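PDB 4GXW: adenosine deaminase from Burkholderia ambifaria, which probably deaminates adenosine or adenine by hydrolysis, using a zinc ion bound in a metallo-dependent hydrolase barrel. Local coordinates for residues N8-R13 and Y270-L275; L77-A82 and P303-V308. All coordinates share one frame; numbering follows the deposited sequence.

Contact 1. Residues N8-R13 and Y270-L275; sequences NVPAAR and YYLRTL
Leu272 meets Val9 and Pro10 through a single methyl, CD2, which reaches from the last turn of helix 269-274 to the extended N-terminal arm. The shorter approach is to the proline ring, where CD2 of Leu272 lies 3.6 Å from CD of Pro10, the ring carbon next to the backbone nitrogen. The same methyl sits 4.1 Å from CG1 of Val9, so it fits against the junction of the two residues. In both pairs the side chains pass each other at a slant, without aligning end to end. Leu272 has its CG anti to the carbonyl carbon (chi1 -79°); its chi2 of 167° extends the chain through CD1, and the side branch CD2 meets the arm. Val9 turns CG1 to the helix by a similar choice, chi1 -54°. Only 93 Å² is buried in total, and the CA atoms of Val9 and Leu272 remain 7.4 Å apart, evidence that side chains alone bridge the gap. Trp280 of helix 280-283 touches all three residues and completes the apolar cluster, while Pro73 packs on Leu272. The arm's backbone is held by other partners: Val9 O bonds to Thr5 OG1 and Pro10 O to His320 NE2. Without a hydrogen bond across it, this apolar contact depends on close carbon approach where the arm meets the periphery of the TIM barrel.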
loop_
_atom_site.group_PDB
_atom_site.type_symbol
_atom_site.label_atom_id
_atom_site.label_comp_id
_atom_site.label_asym_id
_atom_site.label_seq_id
_atom_site.Cartn_x
_atom_site.Cartn_y
_atom_site.Cartn_z
ATOM N N ASN A 8 -14.087 -3.405 -8.837
ATOM C CA ASN A 8 -14.778 -3.064 -10.081
ATOM C C ASN A 8 -13.845 -3.012 -11.289
ATOM O O ASN A 8 -14.047 -2.213 -12.207
ATOM C CB ASN A 8 -15.551 -1.745 -9.946
ATOM C CG ASN A 8 -16.608 -1.798 -8.858
ATOM O OD1 ASN A 8 -17.116 -2.865 -8.520
ATOM N ND2 ASN A 8 -16.945 -0.637 -8.307
ATOM N N VAL A 9 -12.821 -3.860 -11.279
ATOM C CA VAL A 9 -11.903 -3.969 -12.406
ATOM C C VAL A 9 -12.601 -4.733 -13.537
ATOM O O VAL A 9 -13.640 -5.367 -13.311
ATOM C CB VAL A 9 -10.593 -4.675 -11.990
ATOM C CG1 VAL A 9 -9.964 -3.976 -10.785
ATOM C CG2 VAL A 9 -10.839 -6.153 -11.681
ATOM N N PRO A 10 -12.056 -4.663 -14.765
ATOM C CA PRO A 10 -12.673 -5.425 -15.858
ATOM C C PRO A 10 -12.810 -6.921 -15.541
ATOM O O PRO A 10 -11.951 -7.499 -14.874
ATOM C CB PRO A 10 -11.690 -5.223 -17.012
ATOM C CG PRO A 10 -11.117 -3.863 -16.755
ATOM C CD PRO A 10 -11.013 -3.740 -15.256
ATOM N N ALA A 11 -13.889 -7.536 -16.016
ATOM C CA ALA A 11 -14.145 -8.939 -15.737
ATOM C C ALA A 11 -13.000 -9.782 -16.280
ATOM O O ALA A 11 -12.422 -9.457 -17.315
ATOM C CB ALA A 11 -15.465 -9.369 -16.342
ATOM N N ALA A 12 -12.659 -10.845 -15.563
ATOM C CA ALA A 12 -11.573 -11.729 -15.980
ATOM C C ALA A 12 -11.852 -12.336 -17.352
ATOM O O ALA A 12 -12.980 -12.731 -17.636
ATOM C CB ALA A 12 -11.365 -12.819 -14.952
ATOM N N ARG A 13 -10.826 -12.394 -18.196
ATOM C CA ARG A 13 -10.943 -12.990 -19.524
ATOM C C ARG A 13 -10.068 -14.238 -19.589
ATOM O O ARG A 13 -9.721 -14.713 -20.668
ATOM C CB ARG A 13 -10.520 -11.983 -20.602
ATOM C CG ARG A 13 -11.406 -10.745 -20.691
ATOM C CD ARG A 13 -10.754 -9.619 -21.498
ATOM N NE ARG A 13 -10.517 -9.982 -22.894
ATOM C CZ ARG A 13 -11.377 -9.765 -23.886
ATOM N NH1 ARG A 13 -11.068 -10.129 -25.125
ATOM N NH2 ARG A 13 -12.545 -9.186 -23.644
ATOM N N TYR A 270 -4.154 4.508 -12.488
ATOM C CA TYR A 270 -3.594 4.956 -13.754
ATOM C C TYR A 270 -3.773 3.906 -14.848
ATOM O O TYR A 270 -4.242 4.226 -15.944
ATOM C CB TYR A 270 -2.115 5.354 -13.601
ATOM C CG TYR A 270 -1.448 5.713 -14.919
ATOM C CD1 TYR A 270 -1.604 6.973 -15.495
ATOM C CD2 TYR A 270 -0.666 4.782 -15.591
ATOM C CE1 TYR A 270 -0.991 7.280 -16.709
ATOM C CE2 TYR A 270 -0.060 5.079 -16.793
ATOM C CZ TYR A 270 -0.223 6.326 -17.344
ATOM O OH TYR A 270 0.398 6.617 -18.530
ATOM N N TYR A 271 -3.399 2.660 -14.570
ATOM C CA TYR A 271 -3.523 1.637 -15.605
ATOM C C TYR A 271 -4.971 1.266 -15.911
ATOM O O TYR A 271 -5.291 0.984 -17.060
ATOM C CB TYR A 271 -2.637 0.404 -15.332
ATOM C CG TYR A 271 -1.173 0.696 -15.601
ATOM C CD1 TYR A 271 -0.743 1.045 -16.879
ATOM C CD2 TYR A 271 -0.226 0.644 -14.584
ATOM C CE1 TYR A 271 0.587 1.345 -17.140
ATOM C CE2 TYR A 271 1.112 0.938 -14.833
ATOM C CZ TYR A 271 1.513 1.289 -16.113
ATOM O OH TYR A 271 2.833 1.582 -16.359
ATOM N N LEU A 272 -5.842 1.287 -14.903
ATOM C CA LEU A 272 -7.271 1.054 -15.143
ATOM C C LEU A 272 -7.866 2.129 -16.051
ATOM O O LEU A 272 -8.746 1.859 -16.868
ATOM C CB LEU A 272 -8.048 1.009 -13.820
ATOM C CG LEU A 272 -7.965 -0.296 -13.024
ATOM C CD1 LEU A 272 -8.500 -0.113 -11.613
ATOM C CD2 LEU A 272 -8.755 -1.364 -13.749
ATOM N N ARG A 273 -7.374 3.353 -15.904
ATOM C CA ARG A 273 -7.919 4.487 -16.631
ATOM C C ARG A 273 -7.373 4.568 -18.056
ATOM O O ARG A 273 -8.095 4.948 -18.982
ATOM C CB ARG A 273 -7.603 5.765 -15.849
ATOM C CG ARG A 273 -8.238 7.027 -16.369
ATOM C CD ARG A 273 -8.020 8.182 -15.387
ATOM N NE ARG A 273 -6.609 8.453 -15.110
ATOM C CZ ARG A 273 -6.011 8.237 -13.944
ATOM N NH1 ARG A 273 -6.691 7.718 -12.926
ATOM N NH2 ARG A 273 -4.725 8.532 -13.792
ATOM N N THR A 274 -6.113 4.185 -18.247
ATOM C CA THR A 274 -5.439 4.409 -19.526
ATOM C C THR A 274 -5.422 3.217 -20.483
ATOM O O THR A 274 -5.295 3.399 -21.694
ATOM C CB THR A 274 -3.984 4.938 -19.338
ATOM O OG1 THR A 274 -3.222 4.000 -18.561
ATOM C CG2 THR A 274 -3.989 6.287 -18.652
ATOM N N LEU A 275 -5.537 2.006 -19.950
ATOM C CA LEU A 275 -5.592 0.805 -20.784
ATOM C C LEU A 275 -7.045 0.457 -21.129
ATOM O O LEU A 275 -7.922 0.566 -20.275
ATOM C CB LEU A 275 -4.935 -0.372 -20.061
ATOM C CG LEU A 275 -3.446 -0.233 -19.737
ATOM C CD1 LEU A 275 -2.935 -1.434 -18.957
ATOM C CD2 LEU A 275 -2.660 -0.065 -21.022
#

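Contact 2. Residues L77-A82 and P303-V308; sequences LHVLRA and PTLHKV
Leu305 drives both of its methyls toward helix 77-87, where Val79 meets it tip to tip and Leu80 comes in at an angle. The close part is the Val79-Leu305 pair: CG1 of Val79 lies 3.8 Å from CD1 of Leu305 and 4.0 Å from its CD2, so one valine methyl faces both branches of the leucine fork. CB of Val79 joins in at 3.9 Å from CD1 of Leu305. The valine torsion explains this, for CG1 stands opposite the backbone N (chi1 -180°) on a CB that already points at the other segment. Leu80 forms the looser side, burying 16 Å² against 33 Å² for Val79, with its CD1 4.0 Å from CD1 of Leu305. Its CB is not directed across the gap, and chi2 of 65° helps bring that methyl nearer. Around this small buried centre the packing passes to other parts of the fold: Phe66 of helix 62-67 lies on Val79 and Tyr67 on Leu305. Toward solvent, His78 beside Val79 is exposed, as is Lys307 farther along the other segment. Arg81 turns to a salt bridge with Asp159 and a cation-pi contact with Tyr189. The side chain of Leu80 lies about 5 Å from that of the zinc ligand His37 and about 8 Å from the zinc ion. With 109 Å² buried and no hydrogen bond across it, the contact is an apolar patch beside the metal centre of the TIM barrel, packing helix 77-87 against the short, weakly bonded helix 303-306 that follows the zinc ligand Asp301.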
loop_
_atom_site.group_PDB
_atom_site.type_symbol
_atom_site.label_atom_id
_atom_site.label_comp_id
_atom_site.label_asym_id
_atom_site.label_seq_id
_atom_site.Cartn_x
_atom_site.Cartn_y
_atom_site.Cartn_z
ATOM N N LEU A 77 -6.607 11.053 -5.127
ATOM C CA LEU A 77 -5.784 11.988 -4.364
ATOM C C LEU A 77 -6.618 13.143 -3.805
ATOM O O LEU A 77 -6.350 13.636 -2.706
ATOM C CB LEU A 77 -4.615 12.498 -5.211
ATOM C CG LEU A 77 -3.662 11.396 -5.691
ATOM C CD1 LEU A 77 -2.480 11.987 -6.443
ATOM C CD2 LEU A 77 -3.173 10.543 -4.533
ATOM N N HIS A 78 -7.651 13.540 -4.543
ATOM C CA HIS A 78 -8.533 14.623 -4.105
ATOM C C HIS A 78 -9.325 14.270 -2.845
ATOM O O HIS A 78 -9.677 15.154 -2.061
ATOM C CB HIS A 78 -9.478 15.058 -5.226
ATOM C CG HIS A 78 -10.445 13.998 -5.650
ATOM N ND1 HIS A 78 -11.802 14.097 -5.432
ATOM C CD2 HIS A 78 -10.249 12.814 -6.275
ATOM C CE1 HIS A 78 -12.401 13.021 -5.912
ATOM N NE2 HIS A 78 -11.481 12.225 -6.426
ATOM N N VAL A 79 -9.596 12.981 -2.640
ATOM C CA VAL A 79 -10.299 12.559 -1.436
ATOM C C VAL A 79 -9.371 12.700 -0.234
ATOM O O VAL A 79 -9.792 13.174 0.826
ATOM C CB VAL A 79 -10.795 11.100 -1.539
ATOM C CG1 VAL A 79 -11.528 10.695 -0.263
ATOM C CG2 VAL A 79 -11.695 10.932 -2.758
ATOM N N LEU A 80 -8.111 12.300 -0.413
ATOM C CA LEU A 80 -7.107 12.471 0.625
ATOM C C LEU A 80 -6.972 13.945 0.981
ATOM O O LEU A 80 -6.889 14.304 2.160
ATOM C CB LEU A 80 -5.753 11.909 0.188
ATOM C CG LEU A 80 -5.536 10.418 0.461
ATOM C CD1 LEU A 80 -6.485 9.539 -0.345
ATOM C CD2 LEU A 80 -4.082 10.042 0.193
ATOM N N ARG A 81 -6.987 14.804 -0.042
ATOM C CA ARG A 81 -6.873 16.246 0.159
ATOM C C ARG A 81 -8.059 16.792 0.956
ATOM O O ARG A 81 -7.888 17.642 1.832
ATOM C CB ARG A 81 -6.756 16.974 -1.183
ATOM C CG ARG A 81 -5.506 16.667 -2.001
ATOM C CD ARG A 81 -4.236 17.126 -1.298
ATOM N NE ARG A 81 -3.061 16.981 -2.161
ATOM C CZ ARG A 81 -1.805 17.039 -1.721
ATOM N NH1 ARG A 81 -1.568 17.234 -0.430
ATOM N NH2 ARG A 81 -0.792 16.883 -2.570
ATOM N N ALA A 82 -9.259 16.305 0.646
ATOM C CA ALA A 82 -10.461 16.719 1.373
ATOM C C ALA A 82 -10.421 16.284 2.843
ATOM O O ALA A 82 -10.865 17.019 3.726
ATOM C CB ALA A 82 -11.718 16.177 0.693
ATOM N N PRO A 303 -7.612 0.959 0.162
ATOM C CA PRO A 303 -8.586 -0.140 0.155
ATOM C C PRO A 303 -10.045 0.307 0.125
ATOM O O PRO A 303 -10.842 -0.298 -0.588
ATOM C CB PRO A 303 -8.264 -0.920 1.442
ATOM C CG PRO A 303 -7.474 0.046 2.277
ATOM C CD PRO A 303 -6.688 0.850 1.303
ATOM N N THR A 304 -10.409 1.343 0.866
ATOM C CA THR A 304 -11.824 1.709 0.901
ATOM C C THR A 304 -12.242 2.543 -0.306
ATOM O O THR A 304 -13.414 2.546 -0.680
ATOM C CB THR A 304 -12.209 2.430 2.192
ATOM O OG1 THR A 304 -11.405 3.608 2.320
ATOM C CG2 THR A 304 -12.012 1.515 3.392
ATOM N N LEU A 305 -11.290 3.243 -0.914
ATOM C CA LEU A 305 -11.582 4.068 -2.086
ATOM C C LEU A 305 -11.475 3.269 -3.387
ATOM O O LEU A 305 -12.201 3.537 -4.345
ATOM C CB LEU A 305 -10.653 5.279 -2.132
ATOM C CG LEU A 305 -10.758 6.213 -0.925
ATOM C CD1 LEU A 305 -9.792 7.377 -1.046
ATOM C CD2 LEU A 305 -12.174 6.726 -0.743
ATOM N N HIS A 306 -10.580 2.289 -3.416
ATOM C CA HIS A 306 -10.446 1.384 -4.558
ATOM C C HIS A 306 -11.439 0.226 -4.478
ATOM O O HIS A 306 -11.555 -0.551 -5.422
ATOM C CB HIS A 306 -9.037 0.790 -4.625
ATOM C CG HIS A 306 -7.993 1.733 -5.143
ATOM N ND1 HIS A 306 -6.772 1.288 -5.607
ATOM C CD2 HIS A 306 -7.977 3.079 -5.263
ATOM C CE1 HIS A 306 -6.050 2.327 -5.989
ATOM N NE2 HIS A 306 -6.756 3.425 -5.794
ATOM N N LYS A 307 -12.133 0.107 -3.349
ATOM C CA LYS A 307 -13.054 -1.008 -3.105
ATOM C C LYS A 307 -12.348 -2.353 -3.234
ATOM O O LYS A 307 -12.837 -3.266 -3.913
ATOM C CB LYS A 307 -14.259 -0.961 -4.052
ATOM C CG LYS A 307 -15.097 0.305 -3.945
ATOM C CD LYS A 307 -16.260 0.269 -4.938
ATOM C CE LYS A 307 -17.067 1.558 -4.909
ATOM N NZ LYS A 307 -18.111 1.612 -5.973
ATOM N N VAL A 308 -11.202 -2.480 -2.578
ATOM C CA VAL A 308 -10.444 -3.723 -2.587
ATOM C C VAL A 308 -9.867 -4.001 -1.199
ATOM O O VAL A 308 -9.193 -3.151 -0.620
ATOM C CB VAL A 308 -9.341 -3.700 -3.697
ATOM C CG1 VAL A 308 -8.312 -2.584 -3.456
ATOM C CG2 VAL A 308 -8.660 -5.059 -3.843
#

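How the contacts relate
From the N terminus, the arm 8-13 comes first, ahead of helix 20-28, and the zinc ligands His35 and His37 follow before helix 77-87 supplies the first half of contact 2. The chain then runs through barrel strands to helix 269-274, where contact 1 closes a loop of 256 intervening residues. Only afterwards does 303-308, just past Asp301, return to 77-82 and close contact 2 across 220 residues. The two loops therefore cross. Contact 1 ties the N-terminal arm to the helix after strand 261-264, and contact 2 ties helix 77-87 to the short helix 303-306. Their centres are about 17 Å apart, yet Asn8 ND2 packs 3.4 Å from Lys307 NZ.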